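Local coordinates for penicillin-binding protein 2 (Pbp2) (Helicobacter pylori, PDB 5LP5) that probably cross-links peptidoglycan as a penicillin-binding transpeptidase in cell-wall synthesis, and forms a complex with the cell-shape protein MreC, at residues G54-L64 with N229-R238; D177-V186 with N196-G204. All coordinates share one frame; numbering follows the deposited sequence.

Interaction 1 (G54-L64 with N229-R238); sequences GNITDRNDEFL and NHLQLSLDKR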
loop_
_atom_site.group_PDB
_atom_site.type_symbol
_atom_site.label_atom_id
_atom_site.label_comp_id
_atom_site.label_asym_id
_atom_site.label_seq_id
_atom_site.Cartn_x
_atom_site.Cartn_y
_atom_site.Cartn_z
ATOM N N GLY A 54 -7.761 0.781 0.409
ATOM C CA GLY A 54 -8.146 0.331 -0.940
ATOM C C GLY A 54 -7.447 1.042 -2.091
ATOM O O GLY A 54 -7.096 2.218 -1.992
ATOM N N ASN A 55 -7.254 0.316 -3.190
ATOM C CA ASN A 55 -6.621 0.876 -4.384
ATOM C C ASN A 55 -7.603 1.716 -5.174
ATOM O O ASN A 55 -8.801 1.414 -5.211
ATOM C CB ASN A 55 -6.124 -0.225 -5.313
ATOM C CG ASN A 55 -4.907 -0.944 -4.785
ATOM O OD1 ASN A 55 -4.177 -0.440 -3.937
ATOM N ND2 ASN A 55 -4.681 -2.146 -5.299
ATOM N N ILE A 56 -7.083 2.752 -5.827
ATOM C CA ILE A 56 -7.880 3.541 -6.756
ATOM C C ILE A 56 -7.472 3.222 -8.194
ATOM O O ILE A 56 -6.291 3.325 -8.566
ATOM C CB ILE A 56 -7.792 5.068 -6.484
ATOM C CG1 ILE A 56 -8.337 5.377 -5.099
ATOM C CG2 ILE A 56 -8.605 5.861 -7.508
ATOM C CD1 ILE A 56 -8.143 6.813 -4.648
ATOM N N THR A 57 -8.471 2.851 -8.995
ATOM C CA THR A 57 -8.231 2.415 -10.363
ATOM C C THR A 57 -8.961 3.256 -11.404
ATOM O O THR A 57 -10.136 3.592 -11.264
ATOM C CB THR A 57 -8.578 0.916 -10.586
ATOM O OG1 THR A 57 -9.743 0.543 -9.831
ATOM C CG2 THR A 57 -7.441 0.063 -10.151
ATOM N N ASP A 58 -8.181 3.630 -12.409
ATOM C CA ASP A 58 -8.610 4.004 -13.768
ATOM C C ASP A 58 -9.744 3.147 -14.388
ATOM O O ASP A 58 -10.020 2.011 -13.994
ATOM C CB ASP A 58 -7.319 3.912 -14.616
ATOM C CG ASP A 58 -7.536 4.046 -16.083
ATOM O OD1 ASP A 58 -7.272 5.126 -16.625
ATOM O OD2 ASP A 58 -7.907 3.045 -16.704
ATOM N N ARG A 59 -10.393 3.722 -15.380
ATOM C CA ARG A 59 -11.440 3.043 -16.153
ATOM C C ARG A 59 -11.071 1.633 -16.585
ATOM O O ARG A 59 -11.914 0.752 -16.599
ATOM C CB ARG A 59 -11.695 3.880 -17.400
ATOM C CG ARG A 59 -12.766 3.383 -18.309
ATOM C CD ARG A 59 -13.102 4.453 -19.322
ATOM N NE ARG A 59 -14.480 4.255 -19.734
ATOM C CZ ARG A 59 -15.539 4.608 -19.027
ATOM N NH1 ARG A 59 -15.415 5.236 -17.865
ATOM N NH2 ARG A 59 -16.740 4.346 -19.502
ATOM N N ASN A 60 -9.807 1.466 -16.971
ATOM C CA ASN A 60 -9.288 0.236 -17.545
ATOM C C ASN A 60 -8.352 -0.477 -16.581
ATOM O O ASN A 60 -7.476 -1.240 -17.013
ATOM C CB ASN A 60 -8.522 0.551 -18.830
ATOM C CG ASN A 60 -9.406 1.119 -19.909
ATOM O OD1 ASN A 60 -10.522 0.645 -20.131
ATOM N ND2 ASN A 60 -8.896 2.124 -20.612
ATOM N N ASP A 61 -8.531 -0.232 -15.289
ATOM C CA ASP A 61 -7.792 -0.964 -14.266
ATOM C C ASP A 61 -6.289 -0.604 -14.194
ATOM O O ASP A 61 -5.494 -1.376 -13.678
ATOM C CB ASP A 61 -7.979 -2.491 -14.447
ATOM C CG ASP A 61 -9.440 -2.919 -14.393
ATOM O OD1 ASP A 61 -10.165 -2.391 -13.521
ATOM O OD2 ASP A 61 -9.862 -3.792 -15.197
ATOM N N GLU A 62 -5.893 0.559 -14.694
ATOM C CA GLU A 62 -4.565 1.088 -14.383
ATOM C C GLU A 62 -4.566 1.613 -12.925
ATOM O O GLU A 62 -5.594 2.052 -12.411
ATOM C CB GLU A 62 -4.177 2.211 -15.356
ATOM C CG GLU A 62 -4.101 1.812 -16.817
ATOM C CD GLU A 62 -2.802 1.134 -17.195
ATOM O OE1 GLU A 62 -1.736 1.509 -16.681
ATOM O OE2 GLU A 62 -2.843 0.221 -18.040
ATOM N N PHE A 63 -3.408 1.561 -12.267
ATOM C CA PHE A 63 -3.247 2.111 -10.922
ATOM C C PHE A 63 -3.083 3.629 -10.912
ATOM O O PHE A 63 -2.170 4.177 -11.543
ATOM C CB PHE A 63 -2.023 1.502 -10.242
ATOM C CG PHE A 63 -2.205 0.081 -9.861
ATOM C CD1 PHE A 63 -1.726 -0.921 -10.659
ATOM C CD2 PHE A 63 -2.875 -0.253 -8.700
ATOM C CE1 PHE A 63 -1.905 -2.242 -10.314
ATOM C CE2 PHE A 63 -3.059 -1.572 -8.344
ATOM C CZ PHE A 63 -2.570 -2.568 -9.150
ATOM N N LEU A 64 -3.953 4.286 -10.154
ATOM C CA LEU A 64 -3.833 5.712 -9.890
ATOM C C LEU A 64 -3.315 5.960 -8.482
ATOM O O LEU A 64 -2.483 6.864 -8.269
ATOM C CB LEU A 64 -5.187 6.393 -10.080
ATOM C CG LEU A 64 -5.729 6.333 -11.508
ATOM C CD1 LEU A 64 -7.196 6.735 -11.576
ATOM C CD2 LEU A 64 -4.881 7.193 -12.422
ATOM N N ASN A 229 -12.247 -3.202 -0.743
ATOM C CA ASN A 229 -12.172 -1.784 -0.426
ATOM C C ASN A 229 -11.710 -0.944 -1.621
ATOM O O ASN A 229 -11.627 0.269 -1.516
ATOM C CB ASN A 229 -11.230 -1.569 0.756
ATOM C CG ASN A 229 -11.722 -2.260 2.030
ATOM O OD1 ASN A 229 -12.931 -2.389 2.283
ATOM N ND2 ASN A 229 -10.777 -2.703 2.844
ATOM N N HIS A 230 -11.446 -1.588 -2.755
ATOM C CA HIS A 230 -10.950 -0.906 -3.968
ATOM C C HIS A 230 -12.017 -0.014 -4.591
ATOM O O HIS A 230 -13.209 -0.166 -4.326
ATOM C CB HIS A 230 -10.541 -1.930 -5.025
ATOM C CG HIS A 230 -11.711 -2.660 -5.604
ATOM N ND1 HIS A 230 -12.322 -3.711 -4.948
ATOM C CD2 HIS A 230 -12.424 -2.455 -6.738
ATOM C CE1 HIS A 230 -13.341 -4.141 -5.665
ATOM N NE2 HIS A 230 -13.425 -3.398 -6.757
ATOM N N LEU A 231 -11.579 0.907 -5.439
ATOM C CA LEU A 231 -12.484 1.870 -6.080
ATOM C C LEU A 231 -12.060 2.155 -7.513
ATOM O O LEU A 231 -10.909 2.510 -7.792
ATOM C CB LEU A 231 -12.538 3.185 -5.295
ATOM C CG LEU A 231 -13.411 4.328 -5.830
ATOM C CD1 LEU A 231 -14.878 3.940 -5.888
ATOM C CD2 LEU A 231 -13.242 5.557 -4.957
ATOM N N GLN A 232 -13.011 2.012 -8.423
ATOM C CA GLN A 232 -12.756 2.250 -9.831
ATOM C C GLN A 232 -13.368 3.580 -10.305
ATOM O O GLN A 232 -14.567 3.834 -10.101
ATOM C CB GLN A 232 -13.307 1.092 -10.661
ATOM C CG GLN A 232 -12.631 0.969 -12.008
ATOM C CD GLN A 232 -13.366 0.071 -12.966
ATOM O OE1 GLN A 232 -14.486 -0.405 -12.701
ATOM N NE2 GLN A 232 -12.731 -0.161 -14.121
ATOM N N LEU A 233 -12.533 4.399 -10.953
ATOM C CA LEU A 233 -12.929 5.697 -11.494
ATOM C C LEU A 233 -13.054 5.630 -13.008
ATOM O O LEU A 233 -12.415 4.804 -13.665
ATOM C CB LEU A 233 -11.903 6.785 -11.162
ATOM C CG LEU A 233 -11.500 6.964 -9.708
ATOM C CD1 LEU A 233 -10.597 8.162 -9.563
ATOM C CD2 LEU A 233 -12.724 7.134 -8.835
ATOM N N SER A 234 -13.851 6.546 -13.548
ATOM C CA SER A 234 -14.148 6.597 -14.970
ATOM C C SER A 234 -13.061 7.243 -15.816
ATOM O O SER A 234 -13.097 7.146 -17.036
ATOM C CB SER A 234 -15.462 7.330 -15.193
ATOM O OG SER A 234 -15.439 8.593 -14.543
ATOM N N LEU A 235 -12.091 7.891 -15.184
ATOM C CA LEU A 235 -10.991 8.474 -15.946
ATOM C C LEU A 235 -10.340 7.473 -16.899
ATOM O O LEU A 235 -10.308 6.289 -16.613
ATOM C CB LEU A 235 -9.913 9.005 -15.000
ATOM C CG LEU A 235 -10.243 10.152 -14.062
ATOM C CD1 LEU A 235 -9.005 10.429 -13.222
ATOM C CD2 LEU A 235 -10.650 11.385 -14.827
ATOM N N ASP A 236 -9.804 7.954 -18.011
ATOM C CA ASP A 236 -8.905 7.164 -18.832
ATOM C C ASP A 236 -7.529 7.784 -18.757
ATOM O O ASP A 236 -7.334 8.913 -19.144
ATOM C CB ASP A 236 -9.375 7.128 -20.280
ATOM C CG ASP A 236 -8.508 6.210 -21.176
ATOM O OD1 ASP A 236 -7.307 6.001 -20.862
ATOM O OD2 ASP A 236 -9.028 5.720 -22.210
ATOM N N LYS A 237 -6.576 7.019 -18.268
ATOM C CA LYS A 237 -5.208 7.493 -18.030
ATOM C C LYS A 237 -4.536 8.074 -19.279
ATOM O O LYS A 237 -3.732 9.003 -19.185
ATOM C CB LYS A 237 -4.370 6.337 -17.459
ATOM C CG LYS A 237 -2.912 6.645 -17.260
ATOM C CD LYS A 237 -2.156 5.379 -16.880
ATOM C CE LYS A 237 -0.664 5.662 -16.890
ATOM N NZ LYS A 237 0.161 4.622 -16.220
ATOM N N ARG A 238 -4.859 7.537 -20.448
ATOM C CA ARG A 238 -4.271 8.040 -21.687
ATOM C C ARG A 238 -4.833 9.421 -21.999
ATOM O O ARG A 238 -4.091 10.360 -22.282
ATOM C CB ARG A 238 -4.547 7.086 -22.836
ATOM C CG ARG A 238 -3.839 5.744 -22.691
ATOM C CD ARG A 238 -4.478 4.654 -23.549
ATOM N NE ARG A 238 -5.845 4.391 -23.125
ATOM C CZ ARG A 238 -6.711 3.626 -23.782
ATOM N NH1 ARG A 238 -6.356 3.016 -24.905
ATOM N NH2 ARG A 238 -7.942 3.467 -23.318
HETATM O O HOH W 1 -6.499 4.139 -19.016
#
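A two-residue parallel bridge between strands 56-57 and 231-232 opens this contact, pairing Ile56 with Leu231 and Thr57 with Gln232. Three backbone bonds define it: Leu231 N to Asn55 O (2.8 Å), Thr57 N to Leu231 O, and Leu233 N to Thr57 O, the last almost straight at 178°. Leu231 O takes a second donor, Thr57 OG1 at 3.1 Å, which lies above the carbonyl plane; the hydroxyl is put there by a chi1 of 37°, which sets it between its own backbone N and carbonyl carbon. On the face bearing Ile56, CG2 of that residue packs on Leu233 CD1 (3.7 Å), and Leu163 of helix 160-163 touches Ile56, Leu64 and Leu233.

Beyond the bridge, a type I turn from Asp58 to Asp61 meets the start of helix 237-246. Asp58 divides its carboxylate: OD2 accepts from Asn60 N in an Asx turn, while OD1 accepts from Lys237 N (2.6 Å), approached nearly along the C-O bond. Asp236, the N-cap, accepts from Arg238 N through OD1 (2.9 Å), and its OD2 is also bonded to Tyr587 OH. Arg59 reaches out with its chain extended from CG to NE, and NH1 meets Ser234 O on a lone pair (3.1 Å); NH2 continues to a salt bridge with Glu263.

Asp58 OD1 and Asp236 OD1 stand 4.3 Å apart, and one water donates to both. That water, the helix-start amides and the Arg238 guanidinium, which is salt-bridged to Asp236, would together offset the repulsion and probably favour both carboxylates staying ionised.

Interaction 2 (D177-V186 with N196-G204); sequences DEENQYSQIV and NKLLQGKVG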
loop_
_atom_site.group_PDB
_atom_site.type_symbol
_atom_site.label_atom_id
_atom_site.label_comp_id
_atom_site.label_asym_id
_atom_site.label_seq_id
_atom_site.Cartn_x
_atom_site.Cartn_y
_atom_site.Cartn_z
ATOM N N ASP A 177 -14.895 10.844 12.594
ATOM C CA ASP A 177 -15.215 9.440 12.406
ATOM C C ASP A 177 -14.335 8.657 13.357
ATOM O O ASP A 177 -13.142 8.492 13.108
ATOM C CB ASP A 177 -14.950 9.016 10.958
ATOM C CG ASP A 177 -15.475 7.632 10.652
ATOM O OD1 ASP A 177 -16.682 7.501 10.361
ATOM O OD2 ASP A 177 -14.680 6.677 10.693
ATOM N N GLU A 178 -14.923 8.195 14.458
ATOM C CA GLU A 178 -14.161 7.492 15.490
ATOM C C GLU A 178 -13.257 6.391 14.916
ATOM O O GLU A 178 -12.169 6.154 15.442
ATOM C CB GLU A 178 -15.086 6.930 16.571
ATOM C CG GLU A 178 -16.157 5.969 16.079
ATOM C CD GLU A 178 -16.883 5.269 17.222
ATOM O OE1 GLU A 178 -16.825 5.758 18.376
ATOM O OE2 GLU A 178 -17.530 4.227 16.965
ATOM N N GLU A 179 -13.690 5.748 13.829
ATOM C CA GLU A 179 -12.921 4.648 13.232
ATOM C C GLU A 179 -11.691 5.072 12.399
ATOM O O GLU A 179 -11.016 4.232 11.816
ATOM C CB GLU A 179 -13.819 3.728 12.399
ATOM C CG GLU A 179 -13.099 2.432 12.058
ATOM C CD GLU A 179 -13.919 1.442 11.278
ATOM O OE1 GLU A 179 -15.135 1.317 11.532
ATOM O OE2 GLU A 179 -13.310 0.769 10.425
ATOM N N ASN A 180 -11.382 6.360 12.344
ATOM C CA ASN A 180 -10.133 6.798 11.711
ATOM C C ASN A 180 -8.902 6.422 12.552
ATOM O O ASN A 180 -7.776 6.558 12.095
ATOM C CB ASN A 180 -10.134 8.316 11.490
ATOM C CG ASN A 180 -11.125 8.764 10.429
ATOM O OD1 ASN A 180 -11.408 8.047 9.470
ATOM N ND2 ASN A 180 -11.631 9.985 10.582
ATOM N N GLN A 181 -9.122 5.953 13.776
ATOM C CA GLN A 181 -8.043 5.776 14.753
ATOM C C GLN A 181 -7.156 4.557 14.519
ATOM O O GLN A 181 -5.986 4.572 14.889
ATOM C CB GLN A 181 -8.618 5.683 16.170
ATOM C CG GLN A 181 -9.543 4.488 16.388
ATOM C CD GLN A 181 -9.619 4.060 17.834
ATOM O OE1 GLN A 181 -8.603 3.868 18.507
ATOM N NE2 GLN A 181 -10.832 3.919 18.326
ATOM N N TYR A 182 -7.701 3.510 13.913
ATOM C CA TYR A 182 -6.991 2.233 13.815
ATOM C C TYR A 182 -5.899 2.262 12.760
ATOM O O TYR A 182 -4.956 1.476 12.823
ATOM C CB TYR A 182 -7.962 1.085 13.531
ATOM C CG TYR A 182 -8.981 0.884 14.620
ATOM C CD1 TYR A 182 -8.596 0.437 15.874
ATOM C CD2 TYR A 182 -10.337 1.147 14.395
ATOM C CE1 TYR A 182 -9.532 0.275 16.893
ATOM C CE2 TYR A 182 -11.284 0.978 15.393
ATOM C CZ TYR A 182 -10.883 0.536 16.643
ATOM O OH TYR A 182 -11.822 0.362 17.643
ATOM N N SER A 183 -6.036 3.163 11.793
ATOM C CA SER A 183 -5.020 3.343 10.751
ATOM C C SER A 183 -4.199 4.620 10.923
ATOM O O SER A 183 -3.023 4.640 10.596
ATOM C CB SER A 183 -5.667 3.327 9.361
ATOM O OG SER A 183 -6.994 3.823 9.407
ATOM N N GLN A 184 -4.815 5.678 11.437
ATOM C CA GLN A 184 -4.222 7.026 11.429
ATOM C C GLN A 184 -3.864 7.495 10.009
ATOM O O GLN A 184 -2.909 8.255 9.809
ATOM C CB GLN A 184 -3.027 7.135 12.394
ATOM C CG GLN A 184 -3.278 8.047 13.611
ATOM C CD GLN A 184 -3.865 7.316 14.808
ATOM O OE1 GLN A 184 -3.239 6.418 15.357
ATOM N NE2 GLN A 184 -5.056 7.718 15.234
ATOM N N ILE A 185 -4.663 7.049 9.040
ATOM C CA ILE A 185 -4.527 7.433 7.639
ATOM C C ILE A 185 -5.911 7.797 7.115
ATOM O O ILE A 185 -6.803 6.948 7.013
ATOM C CB ILE A 185 -3.940 6.281 6.784
ATOM C CG1 ILE A 185 -2.524 5.930 7.242
ATOM C CG2 ILE A 185 -3.916 6.636 5.302
ATOM C CD1 ILE A 185 -1.543 7.081 7.165
ATOM N N VAL A 186 -6.080 9.066 6.759
ATOM C CA VAL A 186 -7.368 9.581 6.274
ATOM C C VAL A 186 -7.219 10.470 5.035
ATOM O O VAL A 186 -6.181 11.106 4.820
ATOM C CB VAL A 186 -8.126 10.355 7.377
ATOM C CG1 VAL A 186 -8.860 9.388 8.282
ATOM C CG2 VAL A 186 -7.170 11.214 8.180
ATOM N N ASN A 196 -13.574 8.185 1.610
ATOM C CA ASN A 196 -12.679 7.716 2.677
ATOM C C ASN A 196 -13.193 6.457 3.339
ATOM O O ASN A 196 -12.465 5.476 3.474
ATOM C CB ASN A 196 -12.502 8.752 3.756
ATOM C CG ASN A 196 -11.332 8.431 4.663
ATOM O OD1 ASN A 196 -10.190 8.516 4.237
ATOM N ND2 ASN A 196 -11.602 8.062 5.912
ATOM N N LYS A 197 -14.455 6.495 3.759
ATOM C CA LYS A 197 -15.075 5.354 4.410
ATOM C C LYS A 197 -14.933 4.083 3.602
ATOM O O LYS A 197 -14.557 3.050 4.147
ATOM C CB LYS A 197 -16.551 5.623 4.658
ATOM C CG LYS A 197 -16.789 6.620 5.763
ATOM C CD LYS A 197 -18.188 6.474 6.334
ATOM C CE LYS A 197 -18.503 7.600 7.311
ATOM N NZ LYS A 197 -18.511 8.933 6.636
ATOM N N LEU A 198 -15.239 4.163 2.313
ATOM C CA LEU A 198 -15.073 3.019 1.412
ATOM C C LEU A 198 -13.627 2.538 1.382
ATOM O O LEU A 198 -13.343 1.391 1.685
ATOM C CB LEU A 198 -15.536 3.381 -0.005
ATOM C CG LEU A 198 -15.329 2.336 -1.099
ATOM C CD1 LEU A 198 -16.224 1.153 -0.825
ATOM C CD2 LEU A 198 -15.619 2.866 -2.492
ATOM N N LEU A 199 -12.725 3.442 1.021
ATOM C CA LEU A 199 -11.312 3.101 0.784
ATOM C C LEU A 199 -10.628 2.523 2.022
ATOM O O LEU A 199 -9.783 1.618 1.932
ATOM C CB LEU A 199 -10.555 4.337 0.287
ATOM C CG LEU A 199 -10.935 4.732 -1.145
ATOM C CD1 LEU A 199 -10.527 6.172 -1.455
ATOM C CD2 LEU A 199 -10.307 3.758 -2.141
ATOM N N GLN A 200 -11.019 3.054 3.174
ATOM C CA GLN A 200 -10.438 2.655 4.440
ATOM C C GLN A 200 -10.916 1.279 4.860
ATOM O O GLN A 200 -10.167 0.498 5.430
ATOM C CB GLN A 200 -10.809 3.662 5.526
ATOM C CG GLN A 200 -10.069 3.428 6.823
ATOM C CD GLN A 200 -9.847 4.706 7.579
ATOM O OE1 GLN A 200 -10.793 5.304 8.098
ATOM N NE2 GLN A 200 -8.590 5.152 7.624
ATOM N N GLY A 201 -12.178 0.991 4.601
ATOM C CA GLY A 201 -12.759 -0.273 5.029
ATOM C C GLY A 201 -13.098 -0.323 6.506
ATOM O O GLY A 201 -12.989 0.673 7.202
ATOM N N LYS A 202 -13.517 -1.495 6.976
ATOM C CA LYS A 202 -13.953 -1.691 8.366
ATOM C C LYS A 202 -12.928 -2.556 9.095
ATOM O O LYS A 202 -12.431 -3.534 8.528
ATOM C CB LYS A 202 -15.321 -2.376 8.434
ATOM C CG LYS A 202 -16.397 -1.727 7.584
ATOM C CD LYS A 202 -17.433 -2.741 7.104
ATOM C CE LYS A 202 -18.389 -3.130 8.220
ATOM N NZ LYS A 202 -19.268 -1.990 8.612
ATOM N N VAL A 203 -12.604 -2.208 10.337
ATOM C CA VAL A 203 -11.744 -3.066 11.136
ATOM C C VAL A 203 -12.488 -4.315 11.560
ATOM O O VAL A 203 -13.712 -4.333 11.648
ATOM C CB VAL A 203 -11.234 -2.418 12.433
ATOM C CG1 VAL A 203 -10.204 -1.348 12.125
ATOM C CG2 VAL A 203 -12.400 -1.919 13.287
ATOM N N GLY A 204 -11.714 -5.354 11.821
ATOM C CA GLY A 204 -12.211 -6.523 12.495
ATOM C C GLY A 204 -11.370 -6.629 13.741
ATOM O O GLY A 204 -10.501 -5.791 13.999
#
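Glu179 and Val203 make the one cross-segment hydrogen bond that the geometry establishes: Val203 N donates to Glu179 OE2 at 3.1 Å with an N-H...O angle of 147°, arriving from above the carboxylate plane. Glu179 spans the gap because CG is anti to the backbone N (chi1 -167°) and the chain runs on extended.

Apolar packing lies beside it. Val203 CG1 approaches Tyr182 CD2 (3.4 Å) and CG2 approaches CE2 (3.8 Å), the two side chains crossing at about a right angle; the tyrosine ring also meets that of Phe48.

Polar atoms gather near the Gln200 amide, which an extended chain carries from helix 196-200 to 177-186. NE2 comes to 2.6 Å from Ile185 O. Asn180 OD1 and Gln200 OE1, both acceptors, lie 3.1 Å apart and make no hydrogen bond as modelled, their amide planes 58° apart; Asn180 ND2 is bonded to Asp173 O. Asn196 OD1 lies 3.6 Å from Val186 CA and is hydrogen-bonded to Gly187 N and Arg53 NH1.

Charge adds little, Asp177 OD1 and Lys197 NZ being 4.4 Å apart, beyond a salt bridge. Overall, a helix and its exit at Gly201 pack against a 3-10 turn and strand 185-187, within the dimerisation domain.

How the interactions relate
The centres of interactions 1 and 2 lie about 20 Å apart, yet the two touch directly through helix 196-200. Gly54 N comes to 2.7 Å from Leu199 O, a probable hydrogen bond, and Leu231 CD1 packs on Leu198 CD2 at 3.6 Å. Thus the helix that turns Gln200 towards 177-186 offers leucines to the strand pair of interaction 1. Ser226 links them again, bonding Asn229 and Lys202. Along the chain, both segments of interaction 2 fall between 54-64 and 229-238, within the dimerisation domain. Interaction 1 reaches further, through Arg59 with Glu263 to the transpeptidase domain, whose probable SxxK motif includes Ser311 and Lys314, and through Asp236 with Tyr587 to the chain's C-terminal end.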